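Local coordinates for alpha-1,3-glucanase (Paenibacillus glycanilyticus, PDB 6K0P), which probably hydrolyses alpha-1,3-glucan through its glycoside hydrolase family 87 catalytic domain, captured here with bound nigerose, at residues A[389-394]-A[413-418]; A[465-470]-A[492-497]; A[331-336]-A[355-360]. The protein carries 1 engineered substitution. One frame throughout, in Å; residues are numbered along the deposited sequence.

Contact 1: residues A[389-394]-A[413-418]. With GLC (alpha-D-glucopyranose), chain C.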
loop_
_atom_site.group_PDB
_atom_site.type_symbol
_atom_site.label_atom_id
_atom_site.label_comp_id
_atom_site.label_asym_id
_atom_site.label_seq_id
_atom_site.Cartn_x
_atom_site.Cartn_y
_atom_site.Cartn_z
ATOM N N PHE A 389 -5.538 4.143 2.308
ATOM C CA PHE A 389 -5.580 5.515 1.822
ATOM C C PHE A 389 -5.846 6.416 3.017
ATOM O O PHE A 389 -6.697 6.103 3.848
ATOM C CB PHE A 389 -6.704 5.685 0.778
ATOM C CG PHE A 389 -6.602 4.724 -0.365
ATOM C CD1 PHE A 389 -5.746 4.988 -1.429
ATOM C CD2 PHE A 389 -7.333 3.541 -0.366
ATOM C CE1 PHE A 389 -5.623 4.087 -2.472
ATOM C CE2 PHE A 389 -7.217 2.638 -1.411
ATOM C CZ PHE A 389 -6.365 2.919 -2.469
ATOM N N ALA A 390 -5.117 7.527 3.114
ATOM C CA ALA A 390 -5.281 8.406 4.264
ATOM C C ALA A 390 -5.178 9.856 3.830
ATOM O O ALA A 390 -4.231 10.239 3.133
ATOM C CB ALA A 390 -4.237 8.110 5.346
ATOM N N VAL A 391 -6.145 10.661 4.262
ATOM C CA VAL A 391 -6.147 12.088 3.964
ATOM C C VAL A 391 -6.293 12.846 5.275
ATOM O O VAL A 391 -7.260 12.636 6.022
ATOM C CB VAL A 391 -7.218 12.472 2.925
ATOM C CG1 VAL A 391 -8.613 12.078 3.363
ATOM C CG2 VAL A 391 -7.140 13.961 2.590
ATOM N N TYR A 392 -5.314 13.691 5.571
ATOM C CA TYR A 392 -5.257 14.456 6.807
ATOM C C TYR A 392 -5.399 15.926 6.428
ATOM O O TYR A 392 -4.422 16.576 6.042
ATOM C CB TYR A 392 -3.938 14.182 7.527
ATOM C CG TYR A 392 -3.672 12.713 7.819
ATOM C CD1 TYR A 392 -4.195 12.100 8.954
ATOM C CD2 TYR A 392 -2.892 11.944 6.959
ATOM C CE1 TYR A 392 -3.942 10.758 9.225
ATOM C CE2 TYR A 392 -2.632 10.609 7.226
ATOM C CZ TYR A 392 -3.161 10.021 8.348
ATOM O OH TYR A 392 -2.912 8.688 8.604
ATOM N N GLY A 393 -6.625 16.447 6.528
ATOM C CA GLY A 393 -6.899 17.822 6.137
ATOM C C GLY A 393 -6.742 18.035 4.638
ATOM O O GLY A 393 -6.664 17.102 3.841
ATOM N N GLY A 394 -6.705 19.308 4.261
ATOM C CA GLY A 394 -6.536 19.699 2.873
ATOM C C GLY A 394 -7.825 20.270 2.311
ATOM O O GLY A 394 -8.863 20.307 2.973
ATOM N N ILE A 413 -9.821 3.559 4.468
ATOM C CA ILE A 413 -9.652 4.991 4.225
ATOM C C ILE A 413 -9.768 5.728 5.552
ATOM O O ILE A 413 -10.798 5.627 6.231
ATOM C CB ILE A 413 -10.676 5.552 3.221
ATOM C CG1 ILE A 413 -10.666 4.738 1.921
ATOM C CG2 ILE A 413 -10.374 7.026 2.945
ATOM C CD1 ILE A 413 -11.686 5.227 0.908
ATOM N N THR A 414 -8.718 6.464 5.917
ATOM C CA THR A 414 -8.738 7.368 7.060
ATOM C C THR A 414 -8.960 8.782 6.549
ATOM O O THR A 414 -8.241 9.237 5.650
ATOM C CB THR A 414 -7.406 7.306 7.810
ATOM O OG1 THR A 414 -7.284 6.037 8.452
ATOM C CG2 THR A 414 -7.316 8.414 8.873
ATOM N N ILE A 415 -9.955 9.469 7.112
ATOM C CA ILE A 415 -10.245 10.869 6.808
ATOM C C ILE A 415 -10.202 11.579 8.151
ATOM O O ILE A 415 -11.109 11.399 8.971
ATOM C CB ILE A 415 -11.623 11.016 6.138
ATOM C CG1 ILE A 415 -11.675 10.182 4.853
ATOM C CG2 ILE A 415 -11.930 12.484 5.813
ATOM C CD1 ILE A 415 -13.068 10.079 4.214
ATOM N N SER A 416 -9.148 12.359 8.397
ATOM C CA SER A 416 -8.839 12.804 9.755
ATOM C C SER A 416 -8.442 14.269 9.797
ATOM O O SER A 416 -7.608 14.712 9.002
ATOM C CB SER A 416 -7.686 11.977 10.338
ATOM O OG SER A 416 -7.236 12.544 11.562
ATOM N N SER A 417 -9.004 15.004 10.757
ATOM C CA SER A 417 -8.579 16.373 11.009
ATOM C C SER A 417 -7.718 16.500 12.267
ATOM O O SER A 417 -7.637 17.586 12.851
ATOM C CB SER A 417 -9.780 17.325 11.026
ATOM O OG SER A 417 -10.562 17.186 12.207
ATOM N N TYR A 418 -7.057 15.421 12.681
ATOM C CA TYR A 418 -6.131 15.508 13.806
ATOM C C TYR A 418 -4.803 16.109 13.350
ATOM O O TYR A 418 -4.288 15.775 12.281
ATOM C CB TYR A 418 -5.918 14.131 14.439
ATOM C CG TYR A 418 -5.046 14.194 15.671
ATOM C CD1 TYR A 418 -5.380 15.019 16.736
ATOM C CD2 TYR A 418 -3.878 13.458 15.750
ATOM C CE1 TYR A 418 -4.571 15.100 17.857
ATOM C CE2 TYR A 418 -3.072 13.521 16.867
ATOM C CZ TYR A 418 -3.419 14.347 17.911
ATOM O OH TYR A 418 -2.603 14.413 19.019
HETATM C C1 GLC C . -2.869 10.279 18.630
HETATM C C2 GLC C . -1.589 10.124 17.813
HETATM C C3 GLC C . -0.434 9.713 18.714
HETATM C C4 GLC C . -0.326 10.664 19.899
HETATM C C5 GLC C . -1.668 10.832 20.609
HETATM C C6 GLC C . -1.579 11.919 21.676
HETATM O O2 GLC C . -1.774 9.174 16.786
HETATM O O3 GLC C . 0.765 9.724 17.970
HETATM O O4 GLC C . 0.632 10.175 20.813
HETATM O O5 GLC C . -2.677 11.196 19.691
HETATM O O6 GLC C . -2.843 12.092 22.277
HETATM O O HOH W 1 -4.449 6.205 8.692
#
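The phenol oxygen of Tyr392 is gripped by two groups. Water 1 donates to Tyr392 OH at 2.9 Å and is also hydrogen-bonded to Thr414 OG1, so it bridges the two strands. The second partner is the carboxylate of Asp355. Thr414 holds OG1 anti to its carbonyl carbon (chi1 -69°), which puts the hydroxyl where the water can reach it. Its other branch, CG2, meets Tyr392 CE1 at 4.1 Å. Further along the same ring, Tyr392 CD1 lies 3.8 Å from Ser416 CB. Ser416 OG is anti to its backbone N (chi1 170°) and accepts from Tyr418 N at 3.1 Å. This ST turn ends the strand and leads to Tyr418, a residue of one glycan pocket. Tyr418 OH lies 3.3 Å from O5 of the glucose of chain C.

The backbones run parallel. Phe389 O accepts from Thr414 N, Val391 N donates to Thr414 O, and Val391 O accepts from Ser416 N. The last rung, Gly393 N to Ser416 O, is weak at 3.2 Å. On the other face, Val391 and Ile415 lie side by side, their CG1 atoms 3.9 Å apart. Phe389 CD2 touches Ile413 CG1 at 4.2 Å.

The pairing joins successive coils of a right-handed parallel beta-helix, the fold of the pectate lyase-like clan. Val391, Ile413 and Ile415 pack on strand 432-435, and Phe389 packs on strand 374-383. Strand 357-360 continues the ladder beside 389-392, and strand 465-469 continues it beside 413-416.

Contact 2: residues A[465-470]-A[492-497]. With GLC (alpha-D-glucopyranose), chain B.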
loop_
_atom_site.group_PDB
_atom_site.type_symbol
_atom_site.label_atom_id
_atom_site.label_comp_id
_atom_site.label_asym_id
_atom_site.label_seq_id
_atom_site.Cartn_x
_atom_site.Cartn_y
_atom_site.Cartn_z
ATOM N N ILE A 465 -14.039 2.840 6.635
ATOM C CA ILE A 465 -13.766 4.266 6.498
ATOM C C ILE A 465 -13.955 4.898 7.863
ATOM O O ILE A 465 -15.006 4.720 8.500
ATOM C CB ILE A 465 -14.676 4.951 5.459
ATOM C CG1 ILE A 465 -14.558 4.251 4.103
ATOM C CG2 ILE A 465 -14.316 6.450 5.337
ATOM C CD1 ILE A 465 -15.391 4.895 2.989
ATOM N N TRP A 466 -12.936 5.617 8.318
ATOM C CA TRP A 466 -12.952 6.323 9.590
ATOM C C TRP A 466 -12.985 7.812 9.296
ATOM O O TRP A 466 -12.068 8.344 8.658
ATOM C CB TRP A 466 -11.699 5.959 10.386
ATOM C CG TRP A 466 -11.577 6.533 11.773
ATOM C CD1 TRP A 466 -12.584 6.824 12.657
ATOM C CD2 TRP A 466 -10.355 6.847 12.444
ATOM N NE1 TRP A 466 -12.055 7.307 13.829
ATOM C CE2 TRP A 466 -10.686 7.328 13.725
ATOM C CE3 TRP A 466 -9.007 6.768 12.077
ATOM C CZ2 TRP A 466 -9.714 7.731 14.645
ATOM C CZ3 TRP A 466 -8.040 7.166 12.986
ATOM C CH2 TRP A 466 -8.398 7.645 14.253
ATOM N N ILE A 467 -14.049 8.473 9.742
ATOM C CA ILE A 467 -14.200 9.917 9.628
ATOM C C ILE A 467 -13.961 10.471 11.025
ATOM O O ILE A 467 -14.823 10.335 11.905
ATOM C CB ILE A 467 -15.583 10.311 9.100
ATOM C CG1 ILE A 467 -15.905 9.599 7.771
ATOM C CG2 ILE A 467 -15.645 11.831 8.922
ATOM C CD1 ILE A 467 -16.638 8.249 7.924
ATOM N N TYR A 468 -12.790 11.069 11.243
ATOM C CA TYR A 468 -12.328 11.450 12.576
ATOM C C TYR A 468 -12.148 12.959 12.628
ATOM O O TYR A 468 -11.229 13.504 12.003
ATOM C CB TYR A 468 -11.000 10.762 12.895
ATOM C CG TYR A 468 -10.430 11.031 14.275
ATOM C CD1 TYR A 468 -11.221 10.944 15.411
ATOM C CD2 TYR A 468 -9.080 11.323 14.439
ATOM C CE1 TYR A 468 -10.690 11.161 16.684
ATOM C CE2 TYR A 468 -8.536 11.537 15.698
ATOM C CZ TYR A 468 -9.352 11.459 16.819
ATOM O OH TYR A 468 -8.828 11.673 18.078
ATOM N N GLY A 469 -13.014 13.628 13.386
ATOM C CA GLY A 469 -12.807 15.028 13.696
ATOM C C GLY A 469 -11.823 15.110 14.838
ATOM O O GLY A 469 -12.099 14.596 15.920
ATOM N N GLY A 470 -10.662 15.715 14.593
ATOM C CA GLY A 470 -9.630 15.806 15.608
ATOM C C GLY A 470 -9.639 17.155 16.294
ATOM O O GLY A 470 -10.663 17.574 16.850
ATOM N N LEU A 492 -18.785 2.353 8.035
ATOM C CA LEU A 492 -18.435 3.755 8.236
ATOM C C LEU A 492 -18.394 4.033 9.730
ATOM O O LEU A 492 -19.313 3.649 10.459
ATOM C CB LEU A 492 -19.483 4.662 7.575
ATOM C CG LEU A 492 -19.794 4.352 6.112
ATOM C CD1 LEU A 492 -21.002 5.152 5.599
ATOM C CD2 LEU A 492 -18.557 4.628 5.261
ATOM N N MET A 493 -17.336 4.697 10.187
ATOM C CA MET A 493 -17.133 4.950 11.606
ATOM C C MET A 493 -16.856 6.438 11.789
ATOM O O MET A 493 -15.836 6.948 11.310
ATOM C CB MET A 493 -15.971 4.102 12.122
ATOM C CG MET A 493 -15.597 4.347 13.571
ATOM S SD MET A 493 -14.406 3.095 14.092
ATOM C CE MET A 493 -13.312 4.046 15.148
ATOM N N PHE A 494 -17.765 7.138 12.472
ATOM C CA PHE A 494 -17.653 8.575 12.695
ATOM C C PHE A 494 -17.275 8.824 14.150
ATOM O O PHE A 494 -17.836 8.196 15.056
ATOM C CB PHE A 494 -18.998 9.265 12.431
ATOM C CG PHE A 494 -19.464 9.183 11.002
ATOM C CD1 PHE A 494 -20.131 8.056 10.536
ATOM C CD2 PHE A 494 -19.259 10.246 10.128
ATOM C CE1 PHE A 494 -20.573 7.980 9.216
ATOM C CE2 PHE A 494 -19.693 10.177 8.818
ATOM C CZ PHE A 494 -20.356 9.048 8.360
ATOM N N GLN A 495 -16.348 9.755 14.383
ATOM C CA GLN A 495 -15.841 9.984 15.733
ATOM C C GLN A 495 -15.343 11.416 15.876
ATOM O O GLN A 495 -14.724 11.950 14.953
ATOM C CB GLN A 495 -14.683 9.014 16.026
ATOM C CG GLN A 495 -14.027 9.160 17.408
ATOM C CD GLN A 495 -12.826 8.231 17.585
ATOM O OE1 GLN A 495 -12.601 7.333 16.769
ATOM N NE2 GLN A 495 -12.049 8.450 18.642
ATOM N N SER A 496 -15.616 12.028 17.036
ATOM C CA SER A 496 -15.109 13.357 17.383
ATOM C C SER A 496 -14.187 13.253 18.587
ATOM O O SER A 496 -14.557 12.662 19.611
ATOM C CB SER A 496 -16.250 14.321 17.743
ATOM O OG SER A 496 -17.003 14.659 16.597
ATOM N N MET A 497 -13.002 13.844 18.469
ATOM C CA MET A 497 -12.094 13.961 19.600
ATOM C C MET A 497 -12.654 14.947 20.618
ATOM O O MET A 497 -13.046 16.066 20.266
ATOM C CB MET A 497 -10.739 14.460 19.093
ATOM C CG MET A 497 -9.740 14.833 20.172
ATOM S SD MET A 497 -8.197 15.350 19.387
ATOM C CE MET A 497 -7.270 15.984 20.782
HETATM C C1 GLC B . -5.779 7.465 21.197
HETATM C C2 GLC B . -4.460 7.916 20.647
HETATM C C3 GLC B . -4.578 8.999 19.608
HETATM C C4 GLC B . -5.582 8.553 18.579
HETATM C C5 GLC B . -6.896 8.339 19.297
HETATM C C6 GLC B . -7.941 7.860 18.329
HETATM O O1 GLC B . -6.198 8.403 21.990
HETATM O O2 GLC B . -3.597 8.325 21.694
HETATM O O3 GLC B . -3.366 8.942 18.900
HETATM O O4 GLC B . -5.746 9.526 17.549
HETATM O O5 GLC B . -6.760 7.322 20.237
HETATM O O6 GLC B . -9.146 7.485 18.931
HETATM O O HOH W 2 -13.289 17.050 17.618
#
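This piece of the parallel beta-helix carries Tyr468 and Gln495, two residues of a glycan pocket, on neighbouring coils. Trp466 and Met493 are their neighbours on the same face. Gln495 uses both ends of its amide. Its OE1 accepts from Trp466 NE1 at 3.0 Å, with the donor 39° above the amide carbonyl plane. Its NE2 donates to O6 of the glucose of chain B at 3.1 Å. The Gln495 chain is extended, with CG anti to the backbone N (chi1 179°), and the amide and Tyr468 ring planes are 58° apart. With both ends of the amide engaged, its rotation is probably fixed. Gln495 thus links Trp466 to the glucose, which Gln460 and Glu529 also bond.

Around the polar pair, Met493 CE touches Trp466 NE1 at 3.7 Å, and its sulfur makes an oblique Met-aromatic contact with the indole. Tyr468 OH meets Met497 CB at 3.5 Å. Five backbone hydrogen bonds join the strands in parallel, from Met493 N to Ile465 O through to Met497 N to Gly469 O. On the reverse face, Leu492 CD2 packs against Ile465 CB at 3.9 Å. Beside them Ile467 makes a CH-pi contact, its CD1 over one face of Phe494 and 3.8 Å from the ring centroid.

Contact 3: residues A[331-336]-A[355-360]. Engineered in segment 331-336: Ala331 (natural residue Asp).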
loop_
_atom_site.group_PDB
_atom_site.type_symbol
_atom_site.label_atom_id
_atom_site.label_comp_id
_atom_site.label_asym_id
_atom_site.label_seq_id
_atom_site.Cartn_x
_atom_site.Cartn_y
_atom_site.Cartn_z
ATOM N N ALA A 331 5.116 4.298 4.881
ATOM C CA ALA A 331 4.166 4.725 3.858
ATOM C C ALA A 331 4.716 4.507 2.450
ATOM O O ALA A 331 5.925 4.534 2.219
ATOM C CB ALA A 331 3.830 6.210 4.050
ATOM N N GLY A 332 3.814 4.294 1.493
ATOM C CA GLY A 332 4.228 4.150 0.102
ATOM C C GLY A 332 4.559 5.492 -0.532
ATOM O O GLY A 332 5.724 5.798 -0.823
ATOM N N ILE A 333 3.526 6.303 -0.753
ATOM C CA ILE A 333 3.681 7.684 -1.201
ATOM C C ILE A 333 2.901 8.567 -0.244
ATOM O O ILE A 333 1.715 8.316 0.006
ATOM C CB ILE A 333 3.165 7.912 -2.635
ATOM C CG1 ILE A 333 3.960 7.093 -3.654
ATOM C CG2 ILE A 333 3.234 9.400 -2.976
ATOM C CD1 ILE A 333 3.412 7.188 -5.079
ATOM N N ASN A 334 3.563 9.593 0.290
ATOM C CA ASN A 334 2.913 10.610 1.104
ATOM C C ASN A 334 3.296 11.954 0.509
ATOM O O ASN A 334 4.417 12.126 0.025
ATOM C CB ASN A 334 3.391 10.523 2.560
ATOM C CG ASN A 334 2.528 11.334 3.526
ATOM O OD1 ASN A 334 1.525 11.936 3.144
ATOM N ND2 ASN A 334 2.926 11.341 4.792
ATOM N N MET A 335 2.347 12.880 0.480
ATOM C CA MET A 335 2.594 14.232 -0.001
ATOM C C MET A 335 2.157 15.174 1.104
ATOM O O MET A 335 0.992 15.148 1.506
ATOM C CB MET A 335 1.812 14.491 -1.291
ATOM C CG MET A 335 2.148 13.511 -2.414
ATOM S SD MET A 335 3.872 13.593 -2.954
ATOM C CE MET A 335 3.822 15.149 -3.777
ATOM N N THR A 336 3.090 15.970 1.617
ATOM C CA THR A 336 2.844 16.724 2.839
ATOM C C THR A 336 3.139 18.207 2.652
ATOM O O THR A 336 3.775 18.635 1.681
ATOM C CB THR A 336 3.681 16.203 4.021
ATOM O OG1 THR A 336 5.018 16.727 3.927
ATOM C CG2 THR A 336 3.736 14.686 4.037
ATOM N N ASP A 355 0.522 4.023 6.004
ATOM C CA ASP A 355 -0.464 4.441 5.005
ATOM C C ASP A 355 0.093 4.243 3.599
ATOM O O ASP A 355 1.154 4.772 3.265
ATOM C CB ASP A 355 -0.793 5.929 5.186
ATOM C CG ASP A 355 -1.546 6.241 6.469
ATOM O OD1 ASP A 355 -2.340 5.412 6.962
ATOM O OD2 ASP A 355 -1.351 7.375 6.967
ATOM N N SER A 356 -0.615 3.489 2.756
ATOM C CA SER A 356 -0.036 3.184 1.445
ATOM C C SER A 356 0.054 4.436 0.583
ATOM O O SER A 356 1.116 4.745 0.027
ATOM C CB SER A 356 -0.840 2.110 0.721
ATOM O OG SER A 356 -0.837 0.886 1.448
ATOM N N PHE A 357 -1.052 5.170 0.465
ATOM C CA PHE A 357 -1.103 6.440 -0.253
ATOM C C PHE A 357 -1.703 7.449 0.704
ATOM O O PHE A 357 -2.805 7.232 1.216
ATOM C CB PHE A 357 -1.979 6.321 -1.503
ATOM C CG PHE A 357 -1.453 5.351 -2.523
ATOM C CD1 PHE A 357 -0.428 5.714 -3.386
ATOM C CD2 PHE A 357 -1.980 4.078 -2.610
ATOM C CE1 PHE A 357 0.059 4.815 -4.333
ATOM C CE2 PHE A 357 -1.493 3.175 -3.548
ATOM C CZ PHE A 357 -0.474 3.545 -4.406
ATOM N N ALA A 358 -0.987 8.542 0.949
ATOM C CA ALA A 358 -1.396 9.493 1.974
ATOM C C ALA A 358 -1.200 10.921 1.489
ATOM O O ALA A 358 -0.353 11.206 0.632
ATOM C CB ALA A 358 -0.623 9.286 3.280
ATOM N N LEU A 359 -2.003 11.815 2.065
ATOM C CA LEU A 359 -1.910 13.250 1.834
ATOM C C LEU A 359 -2.018 13.915 3.193
ATOM O O LEU A 359 -3.022 13.732 3.888
ATOM C CB LEU A 359 -3.044 13.711 0.909
ATOM C CG LEU A 359 -2.985 15.157 0.414
ATOM C CD1 LEU A 359 -1.729 15.441 -0.415
ATOM C CD2 LEU A 359 -4.222 15.443 -0.421
ATOM N N PHE A 360 -0.972 14.620 3.608
ATOM C CA PHE A 360 -0.979 15.295 4.906
ATOM C C PHE A 360 -0.881 16.792 4.676
ATOM O O PHE A 360 0.177 17.303 4.299
ATOM C CB PHE A 360 0.139 14.820 5.835
ATOM C CG PHE A 360 -0.036 15.299 7.262
ATOM C CD1 PHE A 360 0.322 16.589 7.629
ATOM C CD2 PHE A 360 -0.599 14.470 8.220
ATOM C CE1 PHE A 360 0.135 17.032 8.930
ATOM C CE2 PHE A 360 -0.786 14.906 9.523
ATOM C CZ PHE A 360 -0.419 16.182 9.878
#
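Ala331, an engineered residue in place of Asp, sits with CB 3.1 Å from Asp355 O. The same carbonyl accepts from Gly332 N at 3.2 Å. Ile333 N then donates to Ser356 O, and the ladder of parallel strands follows. Ala358 N bonds Ile333 O, and Phe360 N bonds Met335 O. The rung from Met335 N to Ala358 O is longer, 3.2 Å, and its donor stands 38° above the carbonyl plane. Ala358 O has a second partner in Tyr375 OH.

Side chains pack on both faces. Ile333 CD1 meets the edge of the Phe357 ring at CE1, 4.2 Å away. Leu359 CD1 touches Met335 CB at 3.8 Å. On the opposite face, Thr336 CG2 touches Phe360 CB at 4.0 Å, while Thr336 OG1 is hydrogen-bonded to Gly312 O.

Further out, strand 308-313 borders the coil of 333-336 in the beta-helix. Ile333 and Phe357 both rest on Ile325. Ala387 N bonds Asp355 OD1, and OD2 is taken by Tyr392. With both oxygens engaged, the Asp355 carboxylate is probably held in one orientation. Asp355 meets Ala331 through its backbone O instead, and the Ala331 site keeps CB but lacks the carboxylate of the natural Asp.

The three contacts follow one ladder of the beta-helix. Contact 1 is the middle, its centre 10 Å from that of each of the others. Its strand 413-416 neighbours 465-469 of contact 2, and Ser417 OG reaches Gly470 N at 2.8 Å. Its strand 389-392 neighbours 357-360 of contact 3, and Tyr392 OH lies 2.6 Å from Asp355 OD2. Contacts 2 and 3 do not touch; their centres are 19 Å apart and their nearest atoms about 8 Å. Contacts 1 and 2 share a glycan pocket through Tyr418, Tyr468 and Gln495. The side chain of Thr336 in contact 3 is about 5 Å from another glucose, probably that of the pocket with Trp311 and Ala330, just before the engineered Ala331.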